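PDB 5CI5: extracellular solute-binding protein family 1 from Pseudothermotoga lettingae, which probably captures sugars outside the cell and hands them to an ABC transporter, and here holds alpha-D-tagatose in its cleft. Local coordinates for residues Asp137-Leu142 with Gly265-Pro270; Leu142-Met147 with Pro277-Lys282; Asp156-Thr161 with Ser284-Pro289; Asp167-Ile172 with Val259-Gly264; Thr189-Leu194 with Gln244-Asp249. All coordinates share one frame; numbering follows the deposited sequence.

In the fold
Contacts 1, 4 and 5 are buried, 2 and 3 partly open to solvent. The first four meet on one antiparallel sheet: contacts 1 and 2 share Leu142 and use its central strand 140-144, contact 3 reaches edge strand 283-286 and contact 4 the other edge, 261-264. Contacts 1 and 5 lie beside the bound tagatose, joined by the Arg139-Glu247 salt bridge; contact 1 turns its polar groups to the sugar round a tryptophan, contact 5 pairs a histidine stack with hydrogen bonds. Farther out, contact 4 is apolar, contact 3 is proline packing with a water bridge, and contact 2 rests on a backbone bond at a helix start. Along the chain, contact 5 is nested inside the others.

Contact 1: Asp137-Leu142 with Gly265-Pro270; sequences DCRLLL and GPWSFP. With T6T (alpha-D-tagatopyranose), chain C.
Asp137 OD2, on a carboxylate resting against the Trp267 ring, is gripped by two sugar hydroxyls, T6T O1 at 2.7 Å and T6T O3 also at 2.7 Å. T6T O3 in turn accepts from Arg139 NH1 at 2.8 Å, in the plane of the guanidinium and at its edge. The other arm, Arg139 NH2, reaches T6T O6 in a nearly straight bond (3.0 Å, 171°) and also makes a salt bridge with Glu247, which probably helps fix the rotation of the guanidinium. Trp267 borders both polar groups with its CZ3-CH2 rim. With its CG between the backbone N and the carbonyl carbon (chi1 72°), the indole turns one face to the sugar, where T6T O1 lies 3.3 Å from Trp267 CD2, and sets Gly265 N and Ser268 OG against the other. Its far corner CH2 comes over the centre of the guanidinium, 3.5 Å from Arg139 CZ, with the two planes 33° apart, while CZ3 meets Asp137 CG at 3.5 Å. Cutting Trp267 back to an alanine would probably leave the C1 end of the sugar without its platform and the guanidinium without the ring on its face. Behind the pocket, Pro266 CG packs on Asp137 CB. An aromatic platform beside charged hydrogen-bonding groups is typical of the sugar cleft between the lobes of periplasmic-type binding proteins.

Contact 2: Leu142-Met147 with Pro277-Lys282; sequences LYNKAM and PDIAGK
Lys282, Lys145 and Asn144 give up the most surface, yet the one direct hydrogen bond between the segments is made by the backbone. Lys145 N donates to Lys282 O at 2.9 Å, from above the carbonyl plane. The aliphatic part of Lys145 runs past the turn: CB lies 3.4 Å from Lys282 O, and CD, on an extended chain, 3.9 Å from Gly281 O. The ammonium of Lys282 leads away from Lys145 and folds back on its own turn, where NZ bonds to Asp278 O at 3.0 Å. Asn144 has its CG anti to the backbone N (chi1 -179°), which lets OD1 accept from the backbone N of Met147, a selenomethionine, at 3.0 Å, the capping bond. A water donates to both Asn144 OD1 and Lys282 O, tying cap and turn together. The amide's other end, ND2, touches Ile279 CD1 and bonds to Asn257. This is an N-capped start of helix 145-150, where strand 140-144 ends, held to the type II turn that leads into the neighbouring strand.

Contact 3: Asp156-Thr161 with Ser284-Pro289; sequences DNPPKT and SVALHP
Pro159 and Pro289 set their rings at a slant to each other, meeting through their CG atoms at 3.9 Å. Farther back along both segments, Pro158 meets strand 283-286 with CG against Ala286 CB at 3.7 Å. The touching parts, 158-161 and 286-289, run roughly the same way, 29° apart. The Pro289 ring also touches backbone oxygens: its CG is 3.4 Å from Pro159 O and its CB 3.4 Å from Thr161 O. Pro289 CA makes a CA-H...O contact with Lys160 O at 3.2 Å. A water donates to both Pro159 O (2.7 Å) and Leu287 O (2.6 Å), bridging two carbonyl oxygens that, as acceptors, cannot bond to each other. The His288 side chain sets off away from the loop; its ring bonds through ND1 to Pro289 O, on a lone pair in the carbonyl plane, while NE2 is taken by Tyr182; these two bonds should hold the imidazole in place. With Pro158, Pro159 and Pro289 lacking an N-H, the loop leading to helix 162-172 can form few backbone bonds here; ring packing, a CA-H...O contact and a water do most of the joining, with a Lys160-Tyr290 backbone bond just beyond.

Contact 4: Asp167-Ile172 with Val259-Gly264; sequences DAALKI and VAMAIG
Met261, a selenomethionine, has CG anti to its carbonyl carbon (chi1 -68°) and SE anti to CA, then bends at chi3 (-90°), which lays its terminal CE on helix 162-172. That methyl rests against two small residues, 3.9 Å from Ala168 CB and 3.9 Å from Ala169 CB, and comes closest to the backbone at Ala169 N, 3.5 Å away. The alanines let the methyl approach the helix surface. One turn on, Ile172 has CG2 anti to the backbone N, and this branch meets Ala260 CB at 3.8 Å; its other branch also touches Ala260, CD1 to CB 3.9 Å, and approaches Met261 CE more loosely. All the meeting side-chain atoms are apolar, and Phe148, Leu141 and Tyr143 add to the packing around Met261. The axes of helix segment 167-172 and strand 261-264 come within 11.1 Å, their N-to-C directions 129° apart. This is a helix packed obliquely on one face of the small antiparallel sheet, over its edge strand, in an alpha/beta lobe of the solute-binding fold.

Contact 5: Thr189-Leu194 with Gln244-Asp249; sequences TEHTTL and QYHEDD. With T6T (alpha-D-tagatopyranose), chain C.
His191 and His246 stack face to face, their ring centroids 3.6 Å apart and their planes only 9° off parallel. Around its rim the His191 ring is held at both nitrogens: NE2 donates to Asp248 OD2 at 2.8 Å, reaching it from above the carboxylate plane, and ND1 shares a 2.7 Å hydrogen bond with Thr189 OG1. Glu247 OE1 comes to the ring edge, 3.6 Å from His191 CD2. A phenylalanine in place of His191 could still offer a flat face, but would probably leave Asp248 OD2 and Thr189 OG1 without these partners. The second shell fixes the other ring. His246 carries CG between the backbone N and the carbonyl carbon (chi1 55°), which brings ND1 back to accept from Asp248 N at 3.2 Å, exactly in the ring plane. Asp249 OD2 lies over the ring's other face and accepts from His246 N at 3.0 Å, completing a capping box. Farther out, Asp63 bonds to His246 NE2, Gln32 to Asp248 OD2, and Arg139 to Glu247; a water links Glu247 OE2 to His191 O. On the sugar side, Leu194 CD1 touches T6T O5. The contact thus joins the first turns of helices 190-202 and 247-255, with helix 62-75 alongside through Asp63 and strand 261-264 against Glu247.

Contact 1: Asp137-Leu142 with Gly265-Pro270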
# COMPACT_ATOMS: atom_id res chain seq x y z
N ASP A 137 -0.29 -6.61 -2.52
CA ASP A 137 0.29 -6.75 -1.20
C ASP A 137 -0.83 -6.82 -0.17
O ASP A 137 -2.00 -6.61 -0.48
CB ASP A 137 1.24 -5.58 -0.88
CG ASP A 137 0.52 -4.20 -0.85
OD1 ASP A 137 -0.48 -4.08 -0.13
OD2 ASP A 137 0.98 -3.25 -1.56
N CYS A 138 -0.45 -7.13 1.07
CA CYS A 138 -1.32 -6.84 2.20
C CYS A 138 -0.41 -6.33 3.29
O CYS A 138 0.82 -6.48 3.22
CB CYS A 138 -2.15 -8.06 2.64
SG CYS A 138 -1.22 -9.45 3.24
N ARG A 139 -0.99 -5.68 4.28
CA ARG A 139 -0.19 -5.03 5.31
C ARG A 139 -0.09 -5.85 6.57
O ARG A 139 -1.06 -6.48 7.03
CB ARG A 139 -0.72 -3.63 5.61
CG ARG A 139 -0.02 -2.57 4.78
CD ARG A 139 -0.66 -1.19 4.81
NE ARG A 139 0.29 -0.21 4.27
CZ ARG A 139 0.51 0.02 2.98
NH1 ARG A 139 -0.19 -0.65 2.06
NH2 ARG A 139 1.41 0.92 2.60
N LEU A 140 1.12 -5.83 7.10
CA LEU A 140 1.57 -6.70 8.19
C LEU A 140 2.50 -5.94 9.12
O LEU A 140 2.90 -4.81 8.83
CB LEU A 140 2.31 -7.92 7.63
CG LEU A 140 1.55 -8.80 6.64
CD1 LEU A 140 2.52 -9.64 5.84
CD2 LEU A 140 0.57 -9.67 7.38
N LEU A 141 2.83 -6.58 10.23
CA LEU A 141 3.94 -6.11 11.05
C LEU A 141 5.24 -6.50 10.34
O LEU A 141 5.47 -7.68 10.08
CB LEU A 141 3.89 -6.70 12.44
CG LEU A 141 4.95 -6.24 13.40
CD1 LEU A 141 4.67 -4.82 13.86
CD2 LEU A 141 5.07 -7.19 14.59
N LEU A 142 6.05 -5.49 10.05
CA LEU A 142 7.44 -5.64 9.61
C LEU A 142 8.34 -5.40 10.80
O LEU A 142 8.16 -4.41 11.50
CB LEU A 142 7.73 -4.62 8.49
CG LEU A 142 9.12 -4.61 7.87
CD1 LEU A 142 9.36 -5.85 7.01
CD2 LEU A 142 9.28 -3.34 7.01
N GLY A 265 5.06 -4.78 4.30
CA GLY A 265 4.55 -5.91 3.52
C GLY A 265 5.53 -6.28 2.42
O GLY A 265 6.70 -5.88 2.46
N PRO A 266 5.07 -7.05 1.43
CA PRO A 266 6.03 -7.62 0.47
C PRO A 266 6.76 -6.61 -0.40
O PRO A 266 7.86 -6.92 -0.85
CB PRO A 266 5.16 -8.58 -0.37
CG PRO A 266 3.75 -8.14 -0.15
CD PRO A 266 3.73 -7.65 1.29
N TRP A 267 6.22 -5.40 -0.62
CA TRP A 267 6.99 -4.37 -1.34
C TRP A 267 8.22 -3.92 -0.55
O TRP A 267 9.20 -3.43 -1.13
CB TRP A 267 6.11 -3.15 -1.66
CG TRP A 267 5.79 -2.34 -0.45
CD1 TRP A 267 6.44 -1.22 -0.03
CD2 TRP A 267 4.75 -2.58 0.49
NE1 TRP A 267 5.88 -0.76 1.13
CE2 TRP A 267 4.84 -1.58 1.48
CE3 TRP A 267 3.75 -3.55 0.61
CZ2 TRP A 267 3.97 -1.53 2.57
CZ3 TRP A 267 2.88 -3.49 1.67
CH2 TRP A 267 2.99 -2.48 2.64
N SER A 268 8.17 -4.09 0.77
CA SER A 268 9.24 -3.68 1.65
C SER A 268 10.51 -4.48 1.44
O SER A 268 11.60 -4.01 1.77
CB SER A 268 8.84 -3.84 3.11
OG SER A 268 7.62 -3.20 3.39
N PHE A 269 10.36 -5.70 0.95
CA PHE A 269 11.48 -6.63 0.98
C PHE A 269 12.65 -6.21 0.07
O PHE A 269 13.77 -6.07 0.57
CB PHE A 269 11.01 -8.04 0.63
CG PHE A 269 9.93 -8.58 1.53
CD1 PHE A 269 9.67 -8.04 2.78
CD2 PHE A 269 9.20 -9.68 1.13
CE1 PHE A 269 8.68 -8.59 3.60
CE2 PHE A 269 8.22 -10.22 1.96
CZ PHE A 269 7.96 -9.68 3.17
N PRO A 270 12.42 -5.97 -1.23
CA PRO A 270 13.56 -5.51 -2.04
C PRO A 270 14.10 -4.15 -1.60
O PRO A 270 15.31 -3.87 -1.71
CB PRO A 270 12.99 -5.45 -3.47
CG PRO A 270 11.49 -5.36 -3.29
CD PRO A 270 11.22 -6.19 -2.06
O3 T6T C . 0.00 -0.88 -0.73
C3 T6T C . 0.42 -0.01 -1.78
C4 T6T C . -0.66 1.04 -2.01
O4 T6T C . -1.92 0.40 -2.25
C5 T6T C . -0.73 1.93 -0.78
O5 T6T C . -1.72 2.94 -0.95
C6 T6T C . 0.64 2.55 -0.51
O6 T6T C . 1.59 1.50 -0.30
C2 T6T C . 1.73 0.62 -1.41
O2 T6T C . 2.24 1.35 -2.53
C1 T6T C . 2.77 -0.45 -1.02
O1 T6T C . 2.97 -1.42 -1.98

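Contact 2: Leu142-Met147 with Pro277-Lys282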
# COMPACT_ATOMS: atom_id res chain seq x y z
N LEU A 142 6.05 -5.49 10.05
CA LEU A 142 7.44 -5.64 9.61
C LEU A 142 8.34 -5.40 10.80
O LEU A 142 8.16 -4.41 11.50
CB LEU A 142 7.73 -4.62 8.49
CG LEU A 142 9.12 -4.61 7.87
CD1 LEU A 142 9.36 -5.85 7.01
CD2 LEU A 142 9.28 -3.34 7.01
N TYR A 143 9.29 -6.30 11.07
CA TYR A 143 10.10 -6.12 12.26
C TYR A 143 11.52 -6.64 12.09
O TYR A 143 11.80 -7.47 11.24
CB TYR A 143 9.41 -6.78 13.46
CG TYR A 143 9.31 -8.29 13.42
CD1 TYR A 143 8.27 -8.92 12.74
CD2 TYR A 143 10.23 -9.09 14.10
CE1 TYR A 143 8.17 -10.29 12.70
CE2 TYR A 143 10.14 -10.47 14.06
CZ TYR A 143 9.10 -11.07 13.38
OH TYR A 143 8.99 -12.44 13.34
N ASN A 144 12.38 -6.13 12.97
CA ASN A 144 13.82 -6.28 12.91
C ASN A 144 14.24 -7.29 13.97
O ASN A 144 14.10 -7.02 15.16
CB ASN A 144 14.47 -4.91 13.12
CG ASN A 144 16.00 -4.93 13.05
OD1 ASN A 144 16.65 -5.81 13.60
ND2 ASN A 144 16.56 -3.97 12.33
N LYS A 145 14.76 -8.43 13.54
CA LYS A 145 15.09 -9.51 14.46
C LYS A 145 16.23 -9.16 15.40
O LYS A 145 16.19 -9.49 16.60
CB LYS A 145 15.45 -10.75 13.66
CG LYS A 145 14.25 -11.46 13.02
CD LYS A 145 14.75 -12.68 12.25
CE LYS A 145 13.73 -13.79 12.20
NZ LYS A 145 14.39 -15.05 11.72
N ALA A 146 17.24 -8.48 14.87
CA ALA A 146 18.43 -8.17 15.66
C ALA A 146 18.09 -7.22 16.78
O ALA A 146 18.68 -7.29 17.86
CB ALA A 146 19.50 -7.56 14.78
N MSE A 147 17.14 -6.31 16.53
CA MSE A 147 16.73 -5.35 17.54
C MSE A 147 15.93 -6.04 18.63
O MSE A 147 16.10 -5.71 19.79
CB MSE A 147 15.94 -4.21 16.92
CG MSE A 147 16.78 -3.36 16.00
SE MSE A 147 15.82 -1.85 15.30
CE MSE A 147 15.80 -0.74 16.88
N PRO A 277 22.11 -4.36 2.46
CA PRO A 277 22.13 -5.77 2.09
C PRO A 277 22.38 -6.72 3.27
O PRO A 277 21.92 -7.86 3.20
CB PRO A 277 23.26 -5.85 1.06
CG PRO A 277 23.32 -4.48 0.48
CD PRO A 277 23.00 -3.54 1.60
N ASP A 278 23.06 -6.26 4.32
CA ASP A 278 23.37 -7.10 5.46
C ASP A 278 22.13 -7.45 6.28
O ASP A 278 22.21 -8.29 7.16
CB ASP A 278 24.41 -6.43 6.37
CG ASP A 278 25.79 -6.33 5.73
OD1 ASP A 278 26.15 -7.22 4.92
OD2 ASP A 278 26.52 -5.37 6.05
N ILE A 279 21.00 -6.80 6.00
CA ILE A 279 19.78 -7.10 6.75
C ILE A 279 19.03 -8.31 6.23
O ILE A 279 18.09 -8.80 6.88
CB ILE A 279 18.84 -5.90 6.77
CG1 ILE A 279 17.98 -5.93 8.04
CG2 ILE A 279 17.93 -5.85 5.51
CD1 ILE A 279 17.48 -4.61 8.44
N ALA A 280 19.42 -8.83 5.07
CA ALA A 280 18.77 -10.03 4.56
C ALA A 280 18.82 -11.11 5.63
O ALA A 280 19.86 -11.33 6.25
CB ALA A 280 19.45 -10.52 3.27
N GLY A 281 17.67 -11.72 5.89
CA GLY A 281 17.56 -12.75 6.91
C GLY A 281 17.43 -12.24 8.33
O GLY A 281 17.28 -13.04 9.25
N LYS A 282 17.48 -10.93 8.52
CA LYS A 282 17.47 -10.36 9.85
C LYS A 282 16.22 -9.52 10.12
O LYS A 282 16.18 -8.72 11.05
CB LYS A 282 18.73 -9.54 10.06
CG LYS A 282 20.02 -10.34 9.80
CD LYS A 282 21.25 -9.50 10.08
CE LYS A 282 22.54 -10.30 9.87
NZ LYS A 282 22.63 -10.90 8.50
O HOH W 1 18.14 -7.23 12.01

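Contact 3: Asp156-Thr161 with Ser284-Pro289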
# COMPACT_ATOMS: atom_id res chain seq x y z
N ASP A 156 11.51 -14.75 16.96
CA ASP A 156 10.64 -15.73 16.33
C ASP A 156 9.30 -15.82 17.02
O ASP A 156 8.46 -16.65 16.65
CB ASP A 156 11.33 -17.10 16.34
CG ASP A 156 12.60 -17.10 15.52
OD1 ASP A 156 12.69 -16.28 14.58
OD2 ASP A 156 13.51 -17.89 15.83
N ASN A 157 9.09 -14.97 18.03
CA ASN A 157 7.79 -14.85 18.69
C ASN A 157 7.33 -13.39 18.75
O ASN A 157 7.25 -12.79 19.83
CB ASN A 157 7.85 -15.44 20.10
CG ASN A 157 6.47 -15.63 20.71
OD1 ASN A 157 5.51 -15.95 20.01
ND2 ASN A 157 6.36 -15.41 22.01
N PRO A 158 7.01 -12.81 17.59
CA PRO A 158 6.60 -11.41 17.57
C PRO A 158 5.28 -11.22 18.30
O PRO A 158 4.55 -12.19 18.54
CB PRO A 158 6.48 -11.09 16.07
CG PRO A 158 6.22 -12.41 15.43
CD PRO A 158 7.04 -13.39 16.23
N PRO A 159 4.99 -9.99 18.72
CA PRO A 159 3.73 -9.73 19.44
C PRO A 159 2.51 -10.11 18.62
O PRO A 159 2.49 -9.87 17.40
CB PRO A 159 3.77 -8.22 19.70
CG PRO A 159 4.71 -7.69 18.67
CD PRO A 159 5.75 -8.76 18.47
N LYS A 160 1.49 -10.65 19.28
CA LYS A 160 0.25 -11.05 18.63
C LYS A 160 -0.89 -10.10 18.97
O LYS A 160 -1.81 -9.93 18.18
CB LYS A 160 -0.14 -12.47 19.06
CG LYS A 160 0.87 -13.54 18.62
CD LYS A 160 0.56 -14.87 19.30
CE LYS A 160 1.80 -15.79 19.36
NZ LYS A 160 1.75 -16.80 20.47
N THR A 161 -0.82 -9.47 20.14
CA THR A 161 -1.89 -8.61 20.60
C THR A 161 -1.41 -7.19 20.82
O THR A 161 -0.20 -6.92 20.89
CB THR A 161 -2.44 -9.08 21.92
OG1 THR A 161 -1.41 -8.92 22.91
CG2 THR A 161 -2.87 -10.56 21.83
N SER A 284 11.62 -9.81 9.51
CA SER A 284 10.51 -10.64 9.06
C SER A 284 9.19 -9.90 9.09
O SER A 284 9.15 -8.68 9.30
CB SER A 284 10.40 -11.89 9.92
OG SER A 284 9.64 -12.85 9.21
N VAL A 285 8.11 -10.65 8.85
CA VAL A 285 6.77 -10.11 8.92
C VAL A 285 5.91 -11.04 9.75
O VAL A 285 6.23 -12.21 9.91
CB VAL A 285 6.14 -9.93 7.52
CG1 VAL A 285 6.90 -8.88 6.75
CG2 VAL A 285 6.14 -11.25 6.77
N ALA A 286 4.82 -10.51 10.27
CA ALA A 286 3.84 -11.28 11.01
C ALA A 286 2.51 -10.59 10.90
O ALA A 286 2.45 -9.39 10.61
CB ALA A 286 4.24 -11.41 12.47
N LEU A 287 1.44 -11.33 11.13
CA LEU A 287 0.14 -10.70 11.28
C LEU A 287 0.26 -9.52 12.26
O LEU A 287 0.83 -9.66 13.34
CB LEU A 287 -0.87 -11.72 11.78
CG LEU A 287 -2.30 -11.25 12.02
CD1 LEU A 287 -2.96 -10.75 10.74
CD2 LEU A 287 -3.10 -12.40 12.61
N HIS A 288 -0.27 -8.36 11.89
CA HIS A 288 -0.11 -7.23 12.78
C HIS A 288 -0.84 -7.53 14.10
O HIS A 288 -1.95 -8.10 14.11
CB HIS A 288 -0.63 -5.93 12.17
CG HIS A 288 -0.17 -4.69 12.88
ND1 HIS A 288 -0.77 -4.22 14.03
CD2 HIS A 288 0.80 -3.80 12.57
CE1 HIS A 288 -0.18 -3.10 14.40
NE2 HIS A 288 0.80 -2.83 13.54
N PRO A 289 -0.21 -7.18 15.23
CA PRO A 289 -0.91 -7.31 16.51
C PRO A 289 -2.31 -6.68 16.47
O PRO A 289 -2.52 -5.62 15.85
CB PRO A 289 0.00 -6.55 17.48
CG PRO A 289 1.36 -6.75 16.90
CD PRO A 289 1.17 -6.69 15.40
O HOH W 2 1.67 -11.25 15.26

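Contact 4: Asp167-Ile172 with Val259-Gly264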
# COMPACT_ATOMS: atom_id res chain seq x y z
N ASP A 167 4.07 -3.70 25.06
CA ASP A 167 5.13 -4.16 25.95
C ASP A 167 6.46 -4.26 25.19
O ASP A 167 7.48 -3.74 25.66
CB ASP A 167 4.76 -5.51 26.58
CG ASP A 167 5.68 -5.86 27.75
OD1 ASP A 167 5.56 -5.24 28.82
OD2 ASP A 167 6.53 -6.75 27.57
N ALA A 168 6.44 -4.84 23.99
CA ALA A 168 7.66 -4.99 23.22
C ALA A 168 8.19 -3.63 22.77
O ALA A 168 9.40 -3.39 22.84
CB ALA A 168 7.43 -5.87 22.02
N ALA A 169 7.30 -2.76 22.29
CA ALA A 169 7.70 -1.42 21.86
C ALA A 169 8.35 -0.62 23.02
O ALA A 169 9.36 0.04 22.83
CB ALA A 169 6.54 -0.66 21.30
N LEU A 170 7.77 -0.70 24.21
CA LEU A 170 8.34 0.02 25.35
C LEU A 170 9.70 -0.55 25.75
O LEU A 170 10.62 0.20 26.09
CB LEU A 170 7.38 -0.03 26.54
CG LEU A 170 6.19 0.91 26.45
CD1 LEU A 170 5.16 0.56 27.54
CD2 LEU A 170 6.60 2.37 26.56
N LYS A 171 9.85 -1.86 25.67
CA LYS A 171 11.08 -2.54 26.06
C LYS A 171 12.25 -2.22 25.11
O LYS A 171 13.40 -2.12 25.53
CB LYS A 171 10.84 -4.04 26.12
CG LYS A 171 10.11 -4.46 27.40
CD LYS A 171 9.84 -5.95 27.42
CE LYS A 171 9.23 -6.38 28.75
NZ LYS A 171 8.69 -7.77 28.68
N ILE A 172 11.93 -2.06 23.84
CA ILE A 172 12.95 -1.77 22.83
C ILE A 172 13.36 -0.30 22.77
O ILE A 172 14.54 0.05 22.52
CB ILE A 172 12.43 -2.21 21.44
CG1 ILE A 172 12.36 -3.74 21.35
CG2 ILE A 172 13.30 -1.67 20.32
CD1 ILE A 172 11.47 -4.27 20.22
N VAL A 259 14.67 1.47 14.06
CA VAL A 259 13.22 1.29 14.28
C VAL A 259 12.90 -0.18 14.17
O VAL A 259 13.12 -0.77 13.13
CB VAL A 259 12.37 2.09 13.28
CG1 VAL A 259 10.85 1.75 13.42
CG2 VAL A 259 12.59 3.54 13.50
N ALA A 260 12.36 -0.77 15.24
CA ALA A 260 12.25 -2.22 15.32
C ALA A 260 11.00 -2.78 14.69
O ALA A 260 10.99 -3.96 14.33
CB ALA A 260 12.33 -2.67 16.75
N MSE A 261 9.94 -1.98 14.61
CA MSE A 261 8.65 -2.44 14.10
C MSE A 261 8.01 -1.32 13.32
O MSE A 261 8.12 -0.17 13.70
CB MSE A 261 7.70 -2.86 15.23
CG MSE A 261 8.11 -4.08 15.99
SE MSE A 261 6.79 -4.58 17.33
CE MSE A 261 7.46 -3.57 18.84
N ALA A 262 7.32 -1.69 12.25
CA ALA A 262 6.52 -0.76 11.47
C ALA A 262 5.45 -1.53 10.74
O ALA A 262 5.43 -2.76 10.77
CB ALA A 262 7.38 -0.00 10.47
N ILE A 263 4.56 -0.82 10.07
CA ILE A 263 3.65 -1.46 9.15
C ILE A 263 4.34 -1.57 7.80
O ILE A 263 4.92 -0.60 7.32
CB ILE A 263 2.30 -0.70 9.06
CG1 ILE A 263 1.61 -0.78 10.42
CG2 ILE A 263 1.44 -1.32 7.97
CD1 ILE A 263 0.33 -0.02 10.51
N GLY A 264 4.29 -2.76 7.19
CA GLY A 264 4.89 -2.98 5.89
C GLY A 264 4.32 -4.22 5.24
O GLY A 264 3.24 -4.68 5.61

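Contact 5: Thr189-Leu194 with Gln244-Asp249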
# COMPACT_ATOMS: atom_id res chain seq x y z
N THR A 189 -0.27 11.76 4.27
CA THR A 189 -0.09 10.79 3.21
C THR A 189 -0.99 9.57 3.51
O THR A 189 -1.48 9.38 4.64
CB THR A 189 1.36 10.31 3.08
OG1 THR A 189 1.71 9.60 4.27
CG2 THR A 189 2.36 11.46 2.83
N GLU A 190 -1.20 8.75 2.48
CA GLU A 190 -2.06 7.59 2.58
C GLU A 190 -1.61 6.63 3.68
O GLU A 190 -2.43 5.93 4.22
CB GLU A 190 -2.09 6.86 1.23
CG GLU A 190 -3.01 5.67 1.15
CD GLU A 190 -4.48 6.01 1.19
OE1 GLU A 190 -4.84 7.20 1.15
OE2 GLU A 190 -5.28 5.07 1.27
N HIS A 191 -0.30 6.60 3.98
CA HIS A 191 0.21 5.70 5.02
C HIS A 191 -0.55 5.91 6.34
O HIS A 191 -0.79 4.97 7.11
CB HIS A 191 1.70 5.89 5.32
CG HIS A 191 2.59 6.02 4.12
ND1 HIS A 191 2.77 7.21 3.45
CD2 HIS A 191 3.44 5.13 3.53
CE1 HIS A 191 3.65 7.04 2.48
NE2 HIS A 191 4.07 5.79 2.51
N THR A 192 -0.87 7.16 6.64
CA THR A 192 -1.53 7.49 7.89
C THR A 192 -2.98 6.95 7.94
O THR A 192 -3.42 6.38 8.95
CB THR A 192 -1.48 9.00 8.09
OG1 THR A 192 -0.10 9.37 8.17
CG2 THR A 192 -2.24 9.44 9.38
N THR A 193 -3.68 7.03 6.83
CA THR A 193 -4.99 6.41 6.73
C THR A 193 -4.89 4.91 6.87
O THR A 193 -5.70 4.30 7.55
CB THR A 193 -5.65 6.74 5.40
OG1 THR A 193 -5.81 8.15 5.36
CG2 THR A 193 -7.04 6.06 5.25
N LEU A 194 -3.91 4.32 6.19
CA LEU A 194 -3.75 2.88 6.26
C LEU A 194 -3.41 2.44 7.67
O LEU A 194 -3.91 1.41 8.13
CB LEU A 194 -2.67 2.43 5.27
CG LEU A 194 -3.05 2.53 3.79
CD1 LEU A 194 -1.82 2.52 2.92
CD2 LEU A 194 -4.00 1.42 3.41
N GLN A 244 6.11 13.79 11.13
CA GLN A 244 7.11 13.92 10.07
C GLN A 244 7.37 12.66 9.26
O GLN A 244 7.91 12.75 8.15
CB GLN A 244 8.47 14.34 10.65
CG GLN A 244 8.51 15.65 11.35
CD GLN A 244 9.90 15.90 11.92
OE1 GLN A 244 10.33 15.21 12.84
NE2 GLN A 244 10.61 16.86 11.36
N TYR A 245 7.06 11.50 9.83
CA TYR A 245 7.51 10.23 9.27
C TYR A 245 6.40 9.23 9.05
O TYR A 245 5.39 9.24 9.75
CB TYR A 245 8.57 9.59 10.18
CG TYR A 245 9.79 10.47 10.38
CD1 TYR A 245 10.58 10.84 9.30
CD2 TYR A 245 10.15 10.91 11.64
CE1 TYR A 245 11.70 11.63 9.47
CE2 TYR A 245 11.26 11.69 11.83
CZ TYR A 245 12.04 12.07 10.74
OH TYR A 245 13.17 12.86 10.89
N HIS A 246 6.63 8.33 8.09
CA HIS A 246 5.68 7.27 7.81
C HIS A 246 6.42 5.96 7.50
O HIS A 246 7.66 5.91 7.54
CB HIS A 246 4.74 7.66 6.64
CG HIS A 246 5.45 8.07 5.39
ND1 HIS A 246 6.32 7.24 4.72
CD2 HIS A 246 5.36 9.21 4.66
CE1 HIS A 246 6.77 7.87 3.64
NE2 HIS A 246 6.21 9.06 3.58
N GLU A 247 5.63 4.93 7.19
CA GLU A 247 6.13 3.59 6.86
C GLU A 247 7.44 3.53 6.09
O GLU A 247 8.29 2.70 6.40
CB GLU A 247 5.13 2.83 6.00
CG GLU A 247 3.81 2.50 6.61
CD GLU A 247 2.91 1.80 5.60
OE1 GLU A 247 3.33 1.63 4.44
OE2 GLU A 247 1.79 1.42 5.98
N ASP A 248 7.58 4.34 5.03
CA ASP A 248 8.73 4.18 4.16
C ASP A 248 9.99 4.71 4.86
O ASP A 248 11.05 4.09 4.79
CB ASP A 248 8.52 4.88 2.83
CG ASP A 248 7.33 4.32 2.07
OD1 ASP A 248 7.22 3.08 2.01
OD2 ASP A 248 6.53 5.10 1.48
N ASP A 249 9.84 5.83 5.58
CA ASP A 249 10.90 6.35 6.43
C ASP A 249 11.29 5.31 7.49
O ASP A 249 12.48 5.03 7.73
CB ASP A 249 10.45 7.64 7.10
CG ASP A 249 9.99 8.67 6.11
OD1 ASP A 249 10.72 8.90 5.13
OD2 ASP A 249 8.88 9.24 6.29
O3 T6T C . 0.00 -0.88 -0.73
C3 T6T C . 0.42 -0.01 -1.78
C4 T6T C . -0.66 1.04 -2.01
O4 T6T C . -1.92 0.40 -2.25
C5 T6T C . -0.73 1.93 -0.78
O5 T6T C . -1.72 2.94 -0.95
C6 T6T C . 0.64 2.55 -0.51
O6 T6T C . 1.59 1.50 -0.30
C2 T6T C . 1.73 0.62 -1.41
O2 T6T C . 2.24 1.35 -2.53
C1 T6T C . 2.77 -0.45 -1.02
O1 T6T C . 2.97 -1.42 -1.98
O HOH W 3 0.52 2.61 8.00